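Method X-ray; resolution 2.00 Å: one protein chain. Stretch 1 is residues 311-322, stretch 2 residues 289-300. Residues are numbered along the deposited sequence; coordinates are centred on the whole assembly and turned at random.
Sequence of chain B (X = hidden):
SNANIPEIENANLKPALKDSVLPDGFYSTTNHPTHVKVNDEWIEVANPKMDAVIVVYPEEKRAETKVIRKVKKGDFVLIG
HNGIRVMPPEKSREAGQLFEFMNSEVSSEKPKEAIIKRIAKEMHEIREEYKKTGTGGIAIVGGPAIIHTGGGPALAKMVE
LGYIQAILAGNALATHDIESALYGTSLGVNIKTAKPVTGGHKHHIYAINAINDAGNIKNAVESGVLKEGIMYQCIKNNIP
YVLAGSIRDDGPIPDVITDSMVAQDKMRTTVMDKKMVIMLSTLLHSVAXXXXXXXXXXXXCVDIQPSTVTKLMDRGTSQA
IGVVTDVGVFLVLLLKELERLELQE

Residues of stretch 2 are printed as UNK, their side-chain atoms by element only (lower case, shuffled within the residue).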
ATOM      1  N   LYS B 311     -11.297   1.663  -1.878  1.00 14.38           N
ATOM      2  CA  LYS B 311     -12.364   0.695  -1.519  1.00 15.07           C
ATOM      3  C   LYS B 311     -13.668   1.430  -1.233  1.00 16.10           C
ATOM      4  O   LYS B 311     -14.780   0.983  -1.653  1.00 16.69           O
ATOM      5  CB  LYS B 311     -11.955  -0.111  -0.298  1.00 14.92           C
ATOM      6  CG  LYS B 311     -11.013  -1.263  -0.669  1.00 15.86           C
ATOM      7  CD  LYS B 311     -10.405  -1.890   0.579  1.00 20.64           C
ATOM      8  CE  LYS B 311      -9.500  -3.056   0.194  1.00 24.76           C
ATOM      9  NZ  LYS B 311      -8.528  -3.264   1.298  1.00 33.36           N
ATOM     10  N   LEU B 312     -13.543   2.534  -0.518  1.00 15.07           N
ATOM     11  CA  LEU B 312     -14.705   3.343  -0.200  1.00 16.59           C
ATOM     12  C   LEU B 312     -15.401   3.857  -1.450  1.00 17.02           C
ATOM     13  O   LEU B 312     -16.623   3.741  -1.585  1.00 16.69           O
ATOM     14  CB  LEU B 312     -14.332   4.508   0.725  1.00 15.89           C
ATOM     15  CG  LEU B 312     -15.378   5.606   0.947  1.00 17.17           C
ATOM     16  CD1 LEU B 312     -16.417   5.042   1.926  1.00 16.99           C
ATOM     17  CD2 LEU B 312     -14.683   6.809   1.571  1.00 18.07           C
HETATM   18  N   MSE B 313     -14.633   4.453  -2.349  1.00 18.22           N
HETATM   19  CA  MSE B 313     -15.197   5.001  -3.583  1.00 20.89           C
HETATM   20  C   MSE B 313     -15.712   3.915  -4.524  1.00 19.21           C
HETATM   21  O   MSE B 313     -16.766   4.097  -5.151  1.00 19.03           O
HETATM   22  CB  MSE B 313     -14.197   5.905  -4.282  1.00 19.34           C
HETATM   23  CG  MSE B 313     -13.777   7.069  -3.375  1.00 23.15           C
HETATM   24 SE   MSE B 313     -12.475   8.159  -4.319  1.00 32.78          SE
HETATM   25  CE  MSE B 313     -13.718   9.226  -5.455  1.00 30.26           C
ATOM     26  N   ASP B 314     -15.014   2.778  -4.568  1.00 17.53           N
ATOM     27  CA  ASP B 314     -15.479   1.609  -5.324  1.00 17.75           C
ATOM     28  C   ASP B 314     -16.834   1.036  -4.849  1.00 17.96           C
ATOM     29  O   ASP B 314     -17.530   0.362  -5.623  1.00 18.75           O
ATOM     30  CB  ASP B 314     -14.423   0.497  -5.348  1.00 17.36           C
ATOM     31  CG  ASP B 314     -13.474   0.629  -6.524  1.00 17.24           C
ATOM     32  OD1 ASP B 314     -13.768   1.391  -7.478  1.00 18.71           O
ATOM     33  OD2 ASP B 314     -12.443  -0.064  -6.522  1.00 18.27           O
ATOM     34  N   ARG B 315     -17.185   1.270  -3.590  1.00 17.97           N
ATOM     35  CA  ARG B 315     -18.445   0.778  -3.035  1.00 19.51           C
ATOM     36  C   ARG B 315     -19.550   1.869  -3.010  1.00 19.37           C
ATOM     37  O   ARG B 315     -20.556   1.758  -2.266  1.00 20.35           O
ATOM     38  CB  ARG B 315     -18.197   0.160  -1.675  1.00 19.45           C
ATOM     39  CG  ARG B 315     -17.490  -1.186  -1.803  1.00 21.72           C
ATOM     40  CD  ARG B 315     -16.774  -1.548  -0.558  1.00 25.08           C
ATOM     41  NE  ARG B 315     -16.199  -2.901  -0.664  1.00 27.90           N
ATOM     42  CZ  ARG B 315     -15.040  -3.192  -1.254  1.00 25.34           C
ATOM     43  NH1 ARG B 315     -14.330  -2.215  -1.802  1.00 21.44           N
ATOM     44  NH2 ARG B 315     -14.586  -4.457  -1.263  1.00 20.87           N
ATOM     45  N   GLY B 316     -19.375   2.921  -3.799  1.00 18.57           N
ATOM     46  CA  GLY B 316     -20.482   3.855  -4.039  1.00 19.17           C
ATOM     47  C   GLY B 316     -20.320   5.265  -3.528  1.00 20.53           C
ATOM     48  O   GLY B 316     -20.996   6.167  -4.009  1.00 21.35           O
ATOM     49  N   THR B 317     -19.432   5.464  -2.545  1.00 20.16           N
ATOM     50  CA  THR B 317     -19.198   6.757  -1.942  1.00 19.76           C
ATOM     51  C   THR B 317     -18.212   7.546  -2.825  1.00 21.35           C
ATOM     52  O   THR B 317     -17.099   7.898  -2.437  1.00 20.97           O
ATOM     53  CB  THR B 317     -18.779   6.577  -0.442  1.00 20.16           C
ATOM     54  OG1 THR B 317     -19.811   5.827   0.220  1.00 20.30           O
ATOM     55  CG2 THR B 317     -18.603   7.924   0.310  1.00 18.40           C
ATOM     56  N   SER B 318     -18.677   7.869  -4.026  1.00 23.25           N
ATOM     57  CA  SER B 318     -17.822   8.487  -5.031  1.00 24.46           C
ATOM     58  C   SER B 318     -17.624   9.987  -4.784  1.00 23.84           C
ATOM     59  O   SER B 318     -16.724  10.581  -5.376  1.00 24.91           O
ATOM     60  CB  SER B 318     -18.407   8.234  -6.417  1.00 25.15           C
ATOM     61  OG  SER B 318     -19.707   8.805  -6.485  1.00 32.29           O
ATOM     62  N   GLN B 319     -18.420  10.585  -3.900  1.00 22.39           N
ATOM     63  CA  GLN B 319     -18.226  11.992  -3.501  1.00 21.55           C
ATOM     64  C   GLN B 319     -17.052  12.223  -2.509  1.00 21.35           C
ATOM     65  O   GLN B 319     -16.708  13.365  -2.185  1.00 21.13           O
ATOM     66  CB  GLN B 319     -19.540  12.601  -2.945  1.00 21.13           C
ATOM     67  CG  GLN B 319     -19.912  12.258  -1.458  1.00 19.90           C
ATOM     68  CD  GLN B 319     -20.582  10.856  -1.288  1.00 19.34           C
ATOM     69  OE1 GLN B 319     -20.693  10.056  -2.237  1.00 21.45           O
ATOM     70  NE2 GLN B 319     -21.000  10.567  -0.079  1.00 21.30           N
ATOM     71  N   ALA B 320     -16.458  11.142  -2.009  1.00 21.47           N
ATOM     72  CA  ALA B 320     -15.423  11.255  -0.984  1.00 20.86           C
ATOM     73  C   ALA B 320     -14.216  12.023  -1.510  1.00 20.73           C
ATOM     74  O   ALA B 320     -13.776  11.843  -2.656  1.00 20.54           O
ATOM     75  CB  ALA B 320     -15.008   9.873  -0.490  1.00 21.26           C
ATOM     76  N   ILE B 321     -13.672  12.873  -0.656  1.00 20.77           N
ATOM     77  CA  ILE B 321     -12.389  13.536  -0.945  1.00 20.43           C
ATOM     78  C   ILE B 321     -11.351  12.709  -0.191  1.00 18.72           C
ATOM     79  O   ILE B 321     -11.410  12.620   1.027  1.00 17.04           O
ATOM     80  CB  ILE B 321     -12.420  14.975  -0.393  1.00 21.34           C
ATOM     81  CG1 ILE B 321     -13.594  15.769  -1.012  1.00 24.37           C
ATOM     82  CG2 ILE B 321     -11.051  15.685  -0.573  1.00 23.26           C
ATOM     83  CD1 ILE B 321     -13.518  15.892  -2.512  1.00 29.69           C
ATOM     84  N   GLY B 322     -10.407  12.091  -0.880  1.00 18.00           N
ATOM     85  CA  GLY B 322      -9.476  11.248  -0.150  1.00 17.14           C
ATOM     86  C   GLY B 322      -8.263  12.065   0.229  1.00 17.32           C
ATOM     87  O   GLY B 322      -7.779  12.880  -0.567  1.00 17.17           O
ATOM     88  N   UNK B 289     -20.227   3.736   7.038  1.00 20.00           N
ATOM     89  CA  UNK B 289     -20.873   5.057   7.108  1.00 20.23           C
ATOM     90  C   UNK B 289     -21.191   5.600   5.719  1.00 19.95           C
ATOM     91  O   UNK B 289     -22.279   6.125   5.478  1.00 18.99           O
ATOM     92  c   UNK B 289     -20.029   6.064   7.942  1.00 20.73           C
ATOM     93  o   UNK B 289     -19.800   5.474   9.224  1.00 21.31           O
ATOM     94  c   UNK B 289     -20.783   7.358   8.143  1.00 21.32           C
ATOM     95  N   UNK B 290     -20.255   5.474   4.786  1.00 19.23           N
ATOM     96  CA  UNK B 290     -20.524   5.926   3.443  1.00 19.61           C
ATOM     97  C   UNK B 290     -21.758   5.242   2.850  1.00 20.60           C
ATOM     98  O   UNK B 290     -22.558   5.875   2.134  1.00 19.75           O
ATOM     99  N   UNK B 291     -21.908   3.950   3.141  1.00 20.51           N
ATOM    100  CA  UNK B 291     -23.073   3.170   2.664  1.00 21.56           C
ATOM    101  C   UNK B 291     -24.413   3.751   3.156  1.00 22.02           C
ATOM    102  O   UNK B 291     -25.458   3.540   2.526  1.00 23.00           O
ATOM    103  c   UNK B 291     -22.969   1.738   3.148  1.00 22.22           C
ATOM    104  c   UNK B 291     -21.941   0.892   2.365  1.00 26.92           C
ATOM    105  o   UNK B 291     -21.335   1.317   1.326  1.00 28.36           O
ATOM    106  n   UNK B 291     -21.745  -0.341   2.862  1.00 26.85           N
ATOM    107  N   UNK B 292     -24.368   4.500   4.262  1.00 21.19           N
ATOM    108  CA  UNK B 292     -25.552   5.068   4.908  1.00 22.19           C
ATOM    109  C   UNK B 292     -25.807   6.515   4.550  1.00 22.77           C
ATOM    110  O   UNK B 292     -26.830   7.076   4.949  1.00 23.95           O
ATOM    111  c   UNK B 292     -25.196   3.610   6.994  1.00 21.19           C
ATOM    112  c   UNK B 292     -24.931   3.681   8.496  1.00 18.09           C
ATOM    113  c   UNK B 292     -25.402   5.001   6.435  1.00 21.99           C
ATOM    114  c   UNK B 292     -26.427   2.720   6.655  1.00 20.99           C
ATOM    115  N   UNK B 293     -24.891   7.120   3.804  1.00 22.22           N
ATOM    116  CA  UNK B 293     -24.913   8.571   3.574  1.00 24.42           C
ATOM    117  C   UNK B 293     -25.394   8.992   2.202  1.00 21.18           C
ATOM    118  O   UNK B 293     -25.015   8.390   1.207  1.00 21.57           O
ATOM    119  c   UNK B 293     -23.480   9.115   3.718  1.00 21.60           C
ATOM    120  c   UNK B 293     -22.996   9.204   5.156  1.00 26.65           C
ATOM    121  c   UNK B 293     -21.231  11.372   4.136  1.00 27.02           C
ATOM    122 se   UNK B 293     -21.047   9.664   5.046  1.00 36.38          SE
ATOM    123  N   UNK B 294     -26.176  10.078   2.128  1.00 22.07           N
ATOM    124  CA  UNK B 294     -26.470  10.660   0.823  1.00 21.55           C
ATOM    125  C   UNK B 294     -25.250  11.418   0.272  1.00 21.74           C
ATOM    126  O   UNK B 294     -24.378  11.835   1.051  1.00 20.92           O
ATOM    127  c   UNK B 294     -27.617  11.639   1.130  1.00 21.43           C
ATOM    128  c   UNK B 294     -26.847  10.815   3.216  1.00 21.79           C
ATOM    129  c   UNK B 294     -27.434  12.023   2.504  1.00 22.15           C
ATOM    130  N   UNK B 295     -25.196  11.582  -1.042  1.00 21.59           N
ATOM    131  CA  UNK B 295     -24.037  12.190  -1.708  1.00 22.94           C
ATOM    132  C   UNK B 295     -23.831  13.685  -1.433  1.00 23.43           C
ATOM    133  O   UNK B 295     -22.736  14.217  -1.703  1.00 23.00           O
ATOM    134  o   UNK B 295     -25.345  12.585  -3.702  1.00 21.64           O
ATOM    135  c   UNK B 295     -24.142  11.982  -3.219  1.00 22.90           C
ATOM    136  N   UNK B 296     -24.860  14.369  -0.910  1.00 23.17           N
ATOM    137  CA  UNK B 296     -24.720  15.810  -0.686  1.00 23.65           C
ATOM    138  C   UNK B 296     -23.954  16.186   0.594  1.00 23.37           C
ATOM    139  O   UNK B 296     -23.632  17.343   0.791  1.00 23.06           O
ATOM    140  c   UNK B 296     -26.080  16.552  -0.750  1.00 23.98           C
ATOM    141  o   UNK B 296     -30.202  14.468   2.545  1.00 26.84           O
ATOM    142  c   UNK B 296     -28.104  15.624   2.340  1.00 26.90           C
ATOM    143  c   UNK B 296     -27.106  16.134   1.535  1.00 24.67           C
ATOM    144  c   UNK B 296     -28.260  15.339  -0.423  1.00 24.90           C
ATOM    145  c   UNK B 296     -29.193  14.976   1.748  1.00 25.53           C
ATOM    146  c   UNK B 296     -27.163  15.994   0.135  1.00 24.55           C
ATOM    147  c   UNK B 296     -29.270  14.826   0.386  1.00 24.00           C
ATOM    148  N   UNK B 297     -23.665  15.223   1.461  1.00 23.00           N
ATOM    149  CA  UNK B 297     -22.910  15.524   2.680  1.00 22.25           C
ATOM    150  C   UNK B 297     -21.423  15.531   2.298  1.00 22.74           C
ATOM    151  O   UNK B 297     -20.934  14.593   1.667  1.00 22.39           O
ATOM    152  c   UNK B 297     -24.695  14.399   4.071  1.00 23.35           C
ATOM    153  c   UNK B 297     -23.184  14.502   3.792  1.00 23.05           C
ATOM    154  c   UNK B 297     -25.031  13.399   5.168  1.00 24.30           C
ATOM    155  c   UNK B 297     -22.379  14.840   5.095  1.00 21.73           C
ATOM    156  N   UNK B 298     -20.727  16.604   2.641  1.00 21.41           N
ATOM    157  CA  UNK B 298     -19.287  16.680   2.385  1.00 22.72           C
ATOM    158  C   UNK B 298     -18.576  15.495   3.116  1.00 21.05           C
ATOM    159  O   UNK B 298     -18.737  15.274   4.311  1.00 20.89           O
ATOM    160  c   UNK B 298     -15.482  18.550   0.978  1.00 42.13           C
ATOM    161  c   UNK B 298     -18.776  18.067   2.823  1.00 22.84           C
ATOM    162  c   UNK B 298     -16.864  18.984   1.416  1.00 39.14           C
ATOM    163  n   UNK B 298     -14.618  19.749   0.704  1.00 45.57           N
ATOM    164  c   UNK B 298     -17.273  18.280   2.743  1.00 28.52           C
ATOM    165  N   UNK B 299     -17.807  14.721   2.371  1.00 20.58           N
ATOM    166  CA  UNK B 299     -17.250  13.476   2.886  1.00 20.01           C
ATOM    167  C   UNK B 299     -15.739  13.539   2.684  1.00 19.59           C
ATOM    168  O   UNK B 299     -15.280  13.752   1.567  1.00 18.51           O
ATOM    169  o   UNK B 299     -19.239  12.383   2.131  1.00 21.31           O
ATOM    170  c   UNK B 299     -17.358  10.974   2.626  1.00 22.42           C
ATOM    171  c   UNK B 299     -17.810  12.316   2.070  1.00 20.00           C
ATOM    172  N   UNK B 300     -14.987  13.377   3.765  1.00 18.75           N
ATOM    173  CA  UNK B 300     -13.508  13.414   3.709  1.00 18.65           C
ATOM    174  C   UNK B 300     -12.990  12.112   4.316  1.00 18.27           C
ATOM    175  O   UNK B 300     -13.364  11.742   5.435  1.00 18.73           O
ATOM    176  c   UNK B 300     -13.447  15.928   3.929  1.00 19.75           C
ATOM    177  c   UNK B 300     -11.352  14.624   4.424  1.00 18.42           C
ATOM    178  c   UNK B 300     -12.921  14.624   4.493  1.00 18.94           C
TER
HETATM  179  O   HOH W   1     -22.411   7.827   0.176  1.00 19.45           O
HETATM  180  O   HOH W   2     -19.303   3.310   0.369  1.00 31.67           O
HETATM  181  O   HOH W   3     -17.825  15.278  -0.488  1.00 22.90           O

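Position 289 has a CB carrying one oxygen and one carbon; this beta-branched hydroxyl side chain, which does not reach stretch 1, is Thr 289. Position 290 has no side-chain atoms: Gly 290. Its CA lies 3.3 Å from Thr 317 OG1, and an ideal CB would fall 2.4 Å from that same OG1, a clash, so the close approach depends on the bare CA.

At 291, two carbons in line end in one oxygen and one nitrogen, a carboxamide: Asn 291. Asn 291 OD1 lies 3.7 Å from Arg 315 O and 3.0 Å from water 2. Position 292 holds four carbons forked at the second, hence Leu 292; its CB points away from stretch 1. Position 293 is an unbranched run of two carbons, selenium and a carbon: Met 293, as selenomethionine, with CE 4.3 Å from Gln 319 NE2.

Three carbons at 294 close a ring onto the backbone N, which identifies Pro 294. Position 295 has one carbon and one oxygen: Ser 295, whose backbone O lies 3.4 Å from Gln 319 CG. At 296, one carbon leads to a six-carbon ring bearing an oxygen, and its CB points away: Tyr 296. Four carbons forked at the first, one arm two carbons long, make 297 Ile 297; a type I turn runs from Pro 294 to this residue.

Position 298 is four carbons in a row ending in nitrogen: Lys 298. Although its CB points away, CE returns to 3.9 Å from Ile 321 CG1. At 299, CB again carries one oxygen and one carbon. The oxygen is 2.8 Å from Ile 297 O and 3.4 Å from Gln 319 NE2, while the carbon is 4.0 Å from Thr 317 CG2: Thr 299. Its OG1 donates to Ile 297 O and accepts a weak hydrogen bond from Gln 319 NE2. Position 300 carries three carbons, CB bearing two: Val 300.

The contact joins a parallel strand pairing to a junction bridged by individual waters. Ile 321 N donates to Thr 299 O at 2.9 Å and 165°, and Val 300 CA makes a CA-H...O contact with Ile 321 O at 3.5 Å; the bridged Ile 321 and Val 300 place their side chains on the same sheet face. Water 3 extends the link, accepting from Thr 299 N at 2.9 Å and donating to Gln 319 O at 2.8 Å. Water 1 donates to Gly 290 O at 2.8 Å and Met 293 O at 2.9 Å while accepting from Gln 319 NE2 at 3.1 Å, thereby linking helical Gly 290 and the loop at Met 293 to Gln 319.

Stretch 2 289-300: TGNLMPSYIKTV
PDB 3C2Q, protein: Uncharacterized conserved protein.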